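Side-chain contacts in probable aminotransferase (Pseudomonas aeruginosa, PDB 5YKR), which is a probable class-III aminotransferase of the pyridoxal-phosphate-dependent superfamily, with its cofactor covalently bound, and assembles from two copies of the chain: residues Gly44-Leu47 with His48-Gln52; Asn192-His196 with Ala197-Arg201; Pro435-Ala439 with Glu440-Leu444. All blocks are in the same frame, centred on the assembly; numbering follows the deposited sequence.

Contact 1: Gly44-Leu47 with His48-Gln52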
loop_
_atom_site.group_PDB
_atom_site.type_symbol
_atom_site.label_atom_id
_atom_site.label_comp_id
_atom_site.label_asym_id
_atom_site.label_seq_id
_atom_site.Cartn_x
_atom_site.Cartn_y
_atom_site.Cartn_z
ATOM N N GLY A 44 -18.557 6.542 6.507
ATOM C CA GLY A 44 -18.793 7.979 6.453
ATOM C C GLY A 44 -17.633 8.863 6.049
ATOM O O GLY A 44 -17.725 10.073 6.129
ATOM N N ALA A 45 -16.561 8.225 5.623
ATOM C CA ALA A 45 -15.354 8.868 5.158
ATOM C C ALA A 45 -14.573 7.787 4.348
ATOM O O ALA A 45 -14.839 6.612 4.524
ATOM C CB ALA A 45 -14.531 9.466 6.311
ATOM N N PRO A 46 -13.563 8.195 3.575
ATOM C CA PRO A 46 -12.859 7.191 2.742
ATOM C C PRO A 46 -12.151 6.090 3.554
ATOM O O PRO A 46 -11.956 4.999 3.042
ATOM C CB PRO A 46 -11.886 8.042 1.945
ATOM C CG PRO A 46 -12.526 9.371 1.802
ATOM C CD PRO A 46 -13.287 9.579 3.113
ATOM N N LEU A 47 -11.695 6.437 4.768
ATOM C CA LEU A 47 -10.949 5.545 5.673
ATOM C C LEU A 47 -11.727 5.471 6.969
ATOM O O LEU A 47 -12.061 6.522 7.545
ATOM C CB LEU A 47 -9.542 6.124 5.898
ATOM C CG LEU A 47 -8.727 5.455 7.037
ATOM C CD1 LEU A 47 -8.427 3.993 6.789
ATOM C CD2 LEU A 47 -7.409 6.229 7.273
ATOM N N HIS A 48 -11.969 4.255 7.465
ATOM C CA HIS A 48 -12.822 4.087 8.654
ATOM C C HIS A 48 -12.199 4.740 9.904
ATOM O O HIS A 48 -12.932 5.171 10.802
ATOM C CB HIS A 48 -13.212 2.633 8.918
ATOM C CG HIS A 48 -12.087 1.741 9.286
ATOM N ND1 HIS A 48 -11.083 1.365 8.409
ATOM C CD2 HIS A 48 -11.822 1.110 10.469
ATOM C CE1 HIS A 48 -10.267 0.532 9.033
ATOM N NE2 HIS A 48 -10.681 0.361 10.282
ATOM N N TRP A 49 -10.861 4.833 9.940
ATOM C CA TRP A 49 -10.208 5.519 11.061
ATOM C C TRP A 49 -10.675 6.956 11.221
ATOM O O TRP A 49 -10.644 7.499 12.360
ATOM C CB TRP A 49 -8.693 5.508 10.952
ATOM C CG TRP A 49 -8.020 4.201 10.732
ATOM C CD1 TRP A 49 -8.561 2.965 10.677
ATOM C CD2 TRP A 49 -6.626 4.041 10.567
ATOM N NE1 TRP A 49 -7.567 2.020 10.485
ATOM C CE2 TRP A 49 -6.369 2.669 10.395
ATOM C CE3 TRP A 49 -5.541 4.943 10.521
ATOM C CZ2 TRP A 49 -5.080 2.181 10.200
ATOM C CZ3 TRP A 49 -4.279 4.447 10.375
ATOM C CH2 TRP A 49 -4.052 3.100 10.209
ATOM N N MET A 50 -11.142 7.569 10.134
ATOM C CA MET A 50 -11.494 8.998 10.200
ATOM C C MET A 50 -12.756 9.233 11.047
ATOM O O MET A 50 -13.010 10.329 11.523
ATOM C CB MET A 50 -11.669 9.554 8.787
ATOM C CG MET A 50 -10.390 9.600 8.007
ATOM S SD MET A 50 -10.666 10.049 6.292
ATOM C CE MET A 50 -9.016 10.154 5.679
ATOM N N GLN A 51 -13.546 8.179 11.246
ATOM C CA GLN A 51 -14.713 8.244 12.131
ATOM C C GLN A 51 -14.323 8.400 13.629
ATOM O O GLN A 51 -15.160 8.683 14.474
ATOM C CB GLN A 51 -15.576 6.990 11.902
ATOM C CG GLN A 51 -17.027 7.141 12.041
ATOM C CD GLN A 51 -17.733 5.811 11.783
ATOM O OE1 GLN A 51 -17.283 4.735 12.211
ATOM N NE2 GLN A 51 -18.881 5.907 11.135
ATOM N N GLN A 52 -13.038 8.235 13.935
ATOM C CA GLN A 52 -12.566 8.144 15.294
ATOM C C GLN A 52 -12.002 9.446 15.836
ATOM O O GLN A 52 -11.539 9.467 16.985
ATOM C CB GLN A 52 -11.522 6.994 15.468
ATOM C CG GLN A 52 -12.136 5.691 15.009
ATOM C CD GLN A 52 -11.270 4.488 15.173
ATOM O OE1 GLN A 52 -10.376 4.466 15.988
ATOM N NE2 GLN A 52 -11.575 3.445 14.369
#
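L47 and W49 meet at the apolar centre of this turn. The methyl CD1 of L47 sits over one face of the indole, 4.0 Å from the centroid of the W49 five-membered ring and 10° off its normal, a CH-pi contact. The second methyl, CD2, reaches the six-membered half, 4.0 Å from W49 CE3. Both branches are delivered by a first torsion that swings L47 CG away from its own backbone nitrogen (chi1 169°) and on to W49 CB, 3.9 Å away.

M50 closes the other flank with an extended chain. Its CB lies 3.8 Å from A45 CB. Its sulfur meets P46 CD, where the two side chains cross at about a right angle. The methyl M50 CE ends 4.1 Å from L47 CB.

Polar groups begin at the backbone: M50 N donates to L47 O at 2.9 Å, approaching from above the carbonyl plane, and so ties the loop to the 3-10 turn 48-52. Farther out, H48 lays one ring face against W49 CD1. Its NE2 donates to the carbonyl of H322 of the second subunit, and W49 NE1 does the same to F325 of that subunit. Q51 spans both chains, its OE1 accepting from F314 N of the second subunit and its NE2 bonded to Y34 OH.

The turn therefore packs its own apolar side chains together locally while spending polar groups on the partner chain: a buried piece of the dimer interface, with H48 NE2, W49 NE1 and Q51 OE1 each hydrogen-bonded to the second subunit.

Contact 2: Asn192-His196 with Ala197-Arg201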
loop_
_atom_site.group_PDB
_atom_site.type_symbol
_atom_site.label_atom_id
_atom_site.label_comp_id
_atom_site.label_asym_id
_atom_site.label_seq_id
_atom_site.Cartn_x
_atom_site.Cartn_y
_atom_site.Cartn_z
ATOM N N ASN A 192 -8.258 -13.674 11.464
ATOM C CA ASN A 192 -8.225 -13.586 10.009
ATOM C C ASN A 192 -7.687 -14.870 9.367
ATOM O O ASN A 192 -6.948 -14.839 8.382
ATOM C CB ASN A 192 -7.426 -12.346 9.550
ATOM C CG ASN A 192 -7.649 -12.034 8.090
ATOM O OD1 ASN A 192 -8.747 -12.286 7.573
ATOM N ND2 ASN A 192 -6.643 -11.466 7.426
ATOM N N GLY A 193 -8.076 -16.018 9.929
ATOM C CA GLY A 193 -7.594 -17.300 9.428
ATOM C C GLY A 193 -6.159 -17.677 9.838
ATOM O O GLY A 193 -5.701 -18.779 9.467
ATOM N N VAL A 194 -5.472 -16.824 10.609
ATOM C CA VAL A 194 -4.089 -17.069 11.079
ATOM C C VAL A 194 -4.230 -17.810 12.424
ATOM O O VAL A 194 -5.055 -17.419 13.240
ATOM C CB VAL A 194 -3.328 -15.730 11.339
ATOM C CG1 VAL A 194 -1.917 -15.983 11.889
ATOM C CG2 VAL A 194 -3.283 -14.833 10.093
ATOM N N ARG A 195 -3.442 -18.875 12.649
ATOM C CA ARG A 195 -3.219 -19.415 13.982
ATOM C C ARG A 195 -1.874 -18.836 14.446
ATOM O O ARG A 195 -0.816 -19.300 14.022
ATOM C CB ARG A 195 -3.176 -20.955 13.971
ATOM C CG ARG A 195 -4.491 -21.610 14.408
ATOM C CD ARG A 195 -4.319 -23.083 14.870
ATOM N NE ARG A 195 -3.232 -23.334 15.853
ATOM C CZ ARG A 195 -2.155 -24.110 15.660
ATOM N NH1 ARG A 195 -1.967 -24.786 14.518
ATOM N NH2 ARG A 195 -1.256 -24.230 16.636
ATOM N N HIS A 196 -1.920 -17.840 15.334
ATOM C CA HIS A 196 -0.700 -17.086 15.614
ATOM C C HIS A 196 0.368 -17.917 16.338
ATOM O O HIS A 196 1.550 -17.592 16.250
ATOM C CB HIS A 196 -0.972 -15.842 16.434
ATOM C CG HIS A 196 -1.715 -14.788 15.697
ATOM N ND1 HIS A 196 -1.108 -13.766 14.964
ATOM C CD2 HIS A 196 -3.046 -14.550 15.635
ATOM C CE1 HIS A 196 -2.061 -13.009 14.447
ATOM N NE2 HIS A 196 -3.233 -13.456 14.842
ATOM N N ALA A 197 -0.007 -19.003 17.005
ATOM C CA ALA A 197 1.023 -19.867 17.565
ATOM C C ALA A 197 1.995 -20.416 16.501
ATOM O O ALA A 197 3.130 -20.786 16.831
ATOM C CB ALA A 197 0.370 -21.019 18.321
ATOM N N THR A 198 1.567 -20.479 15.245
ATOM C CA THR A 198 2.416 -20.962 14.179
ATOM C C THR A 198 3.294 -19.892 13.538
ATOM O O THR A 198 4.257 -20.217 12.862
ATOM C CB THR A 198 1.605 -21.675 13.073
ATOM O OG1 THR A 198 0.939 -20.715 12.256
ATOM C CG2 THR A 198 0.588 -22.674 13.671
ATOM N N THR A 199 2.951 -18.608 13.736
ATOM C CA THR A 199 3.657 -17.498 13.093
ATOM C C THR A 199 4.440 -16.583 14.010
ATOM O O THR A 199 5.314 -15.855 13.533
ATOM C CB THR A 199 2.665 -16.590 12.334
ATOM O OG1 THR A 199 1.694 -16.075 13.228
ATOM C CG2 THR A 199 1.919 -17.385 11.269
ATOM N N THR A 200 4.129 -16.576 15.303
ATOM C CA THR A 200 4.517 -15.491 16.169
ATOM C C THR A 200 4.928 -15.979 17.554
ATOM O O THR A 200 4.296 -16.886 18.108
ATOM C CB THR A 200 3.333 -14.496 16.316
ATOM O OG1 THR A 200 2.772 -14.210 15.031
ATOM C CG2 THR A 200 3.694 -13.243 17.069
ATOM N N ARG A 201 5.986 -15.345 18.089
ATOM C CA ARG A 201 6.338 -15.442 19.504
ATOM C C ARG A 201 6.236 -14.035 20.083
ATOM O O ARG A 201 6.754 -13.074 19.515
ATOM C CB ARG A 201 7.678 -16.095 19.751
ATOM C CG ARG A 201 7.727 -17.561 19.339
ATOM C CD ARG A 201 9.095 -18.194 19.662
ATOM N NE ARG A 201 9.163 -19.607 19.268
ATOM C CZ ARG A 201 8.579 -20.588 19.949
ATOM N NH1 ARG A 201 7.931 -20.350 21.105
ATOM N NH2 ARG A 201 8.657 -21.810 19.509
#
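H196 and T199 form the tight side of this turn, gathered round the carbonyl oxygen of H196. That oxygen accepts two backbone N-H groups: T199 N at 3.1 Å, well above the carbonyl plane, and T200 N at 2.9 Å, nearly in line with C=O. T199 OG1 stands 3.4 Å from the same H196 O, at best a weak bond, and 2.8 Å from T200 OG1, which is also bonded to the carbonyl of E172. The H196 imidazole runs alongside T200, with T200 OG1 at the ring edge 3.9 Å from H196 ND1. V194 CG1 covers the centre of one ring face, and ND1 is buried without a partner in the model.

The looser, exposed side belongs to R195. Its chain bends at chi3 (49°), folding the guanidinium back so that T198 CG2 lies over one face, 3.4 Å from R195 NH1. On the backbone, T198 N donates to R195 O at 2.9 Å. T198 and T199 also pack on G193 of the second subunit.

Two overlapping beta turns, R195-T198 and H196-T199, with an i+4 bond from T200 N, lead into strand 200-203, within this chain an edge strand of the seven-stranded mixed sheet of this PLP-dependent aminotransferase fold.

Contact 3: Pro435-Ala439 with Glu440-Leu444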
loop_
_atom_site.group_PDB
_atom_site.type_symbol
_atom_site.label_atom_id
_atom_site.label_comp_id
_atom_site.label_asym_id
_atom_site.label_seq_id
_atom_site.Cartn_x
_atom_site.Cartn_y
_atom_site.Cartn_z
ATOM N N PRO A 435 8.634 22.047 10.919
ATOM C CA PRO A 435 9.376 23.317 10.733
ATOM C C PRO A 435 8.512 24.567 10.746
ATOM O O PRO A 435 9.017 25.632 11.110
ATOM C CB PRO A 435 10.047 23.118 9.373
ATOM C CG PRO A 435 10.245 21.669 9.286
ATOM C CD PRO A 435 9.000 21.068 9.891
ATOM N N ALA A 436 7.214 24.425 10.393
ATOM C CA ALA A 436 6.274 25.547 10.372
ATOM C C ALA A 436 5.606 25.842 11.750
ATOM O O ALA A 436 4.944 26.880 11.907
ATOM C CB ALA A 436 5.213 25.328 9.331
ATOM N N THR A 437 5.779 24.952 12.731
ATOM C CA THR A 437 5.228 25.204 14.071
ATOM C C THR A 437 5.893 26.449 14.679
ATOM O O THR A 437 7.108 26.679 14.481
ATOM C CB THR A 437 5.409 23.991 14.995
ATOM O OG1 THR A 437 4.987 22.801 14.273
ATOM C CG2 THR A 437 4.645 24.182 16.316
ATOM N N ARG A 438 5.094 27.286 15.323
ATOM C CA ARG A 438 5.611 28.500 15.946
ATOM C C ARG A 438 5.447 28.418 17.460
ATOM O O ARG A 438 4.586 27.686 17.969
ATOM C CB ARG A 438 4.804 29.703 15.428
ATOM C CG ARG A 438 4.891 29.960 13.928
ATOM C CD ARG A 438 3.781 30.901 13.445
ATOM N NE ARG A 438 2.438 30.453 13.895
ATOM C CZ ARG A 438 1.270 31.069 13.668
ATOM N NH1 ARG A 438 1.214 32.201 12.958
ATOM N NH2 ARG A 438 0.138 30.522 14.129
ATOM N N ALA A 439 6.253 29.191 18.178
ATOM C CA ALA A 439 6.168 29.222 19.640
ATOM C C ALA A 439 4.754 29.545 20.127
ATOM O O ALA A 439 4.256 28.926 21.072
ATOM C CB ALA A 439 7.155 30.237 20.181
ATOM N N GLU A 440 4.074 30.467 19.462
ATOM C CA GLU A 440 2.689 30.786 19.821
ATOM C C GLU A 440 1.734 29.607 19.735
ATOM O O GLU A 440 0.735 29.538 20.464
ATOM C CB GLU A 440 2.135 32.014 19.044
ATOM C CG GLU A 440 1.964 31.828 17.554
ATOM C CD GLU A 440 1.667 33.119 16.800
ATOM O OE1 GLU A 440 0.514 33.615 16.917
ATOM O OE2 GLU A 440 2.576 33.616 16.083
ATOM N N ASP A 441 2.017 28.696 18.803
ATOM C CA ASP A 441 1.158 27.536 18.612
ATOM C C ASP A 441 1.317 26.579 19.795
ATOM O O ASP A 441 0.337 26.019 20.303
ATOM C CB ASP A 441 1.587 26.781 17.353
ATOM C CG ASP A 441 1.486 27.585 16.087
ATOM O OD1 ASP A 441 0.675 28.540 16.019
ATOM O OD2 ASP A 441 2.265 27.241 15.136
ATOM N N VAL A 442 2.549 26.421 20.241
ATOM C CA VAL A 442 2.830 25.629 21.434
ATOM C C VAL A 442 2.174 26.265 22.673
ATOM O O VAL A 442 1.575 25.550 23.501
ATOM C CB VAL A 442 4.336 25.455 21.623
ATOM C CG1 VAL A 442 4.637 24.802 22.954
ATOM C CG2 VAL A 442 4.921 24.652 20.486
ATOM N N GLU A 443 2.266 27.586 22.793
ATOM C CA GLU A 443 1.634 28.264 23.918
ATOM C C GLU A 443 0.123 28.064 23.916
ATOM O O GLU A 443 -0.495 27.890 24.992
ATOM C CB GLU A 443 2.033 29.771 23.904
ATOM C CG GLU A 443 3.514 29.980 24.186
ATOM C CD GLU A 443 4.143 31.309 23.662
ATOM O OE1 GLU A 443 3.427 32.282 23.259
ATOM O OE2 GLU A 443 5.405 31.385 23.659
ATOM N N LEU A 444 -0.488 28.086 22.741
ATOM C CA LEU A 444 -1.937 27.852 22.656
ATOM C C LEU A 444 -2.267 26.435 23.115
ATOM O O LEU A 444 -3.173 26.221 23.944
ATOM C CB LEU A 444 -2.460 28.107 21.249
ATOM C CG LEU A 444 -3.958 27.851 21.003
ATOM C CD1 LEU A 444 -4.825 28.773 21.878
ATOM C CD2 LEU A 444 -4.308 28.042 19.554
HETATM O O HOH W 1 2.196 28.012 12.495
#
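D441 OD2 is gripped from several directions. The backbone N of R438 donates to it at 2.8 Å with a 160° angle, meeting the oxygen from above the carboxylate plane, and a water donates to it as well while also bonding to A436 O. R438 NE adds only weak bonds to both carboxylate oxygens. In the stronger half of the salt bridge, R438 NH2 donates to the syn lone pair of D441 OD1 at 2.8 Å, with the oxygen close to the guanidinium plane.

R438 reaches this carboxylate by bending at chi3 (-51°), which turns the guanidinium toward the D441 and E440 carboxylates at the helix start. Across one face lies the E440 carboxylate, stacked with planes 13° apart. E440 OE2 is 3.7 Å from R438 NH1, a long, purely electrostatic pairing, so the one cation probably steadies two acids.

The backbone D441 N-H donates to R438 O at 2.9 Å, an i+3 bond of the first turn. T437 CG2 packs obliquely on D441, and V442 touches Q361 and L362 of helix 349-372.

R438 holds the N-cap position of helix 439-456, and the N3 side chain, D441, accepts the N-cap N-H: half of a capping box, reinforced by a salt-bridge network.

All three contacts are local in sequence, but none shares an element: contact 1 lies in the loop before strand 61-65, contact 2 in the loop into strand 200-203, contact 3 at the start of helix 439-456. Contact 1 is wholly buried; contacts 2 and 3 are only partly so, each with an exposed arginine. Contacts 1 and 2 both touch the second subunit, whereas no other chain of the assembly touches contact 3. Their chemistry follows: apolar packing with polar tips passed across the interface in contact 1, carbonyls gripped by amides in contact 2, charge pairing in contact 3. Contacts 2 and 3 lie on opposite sides of the chain's centre, their own centres about 45 Å apart.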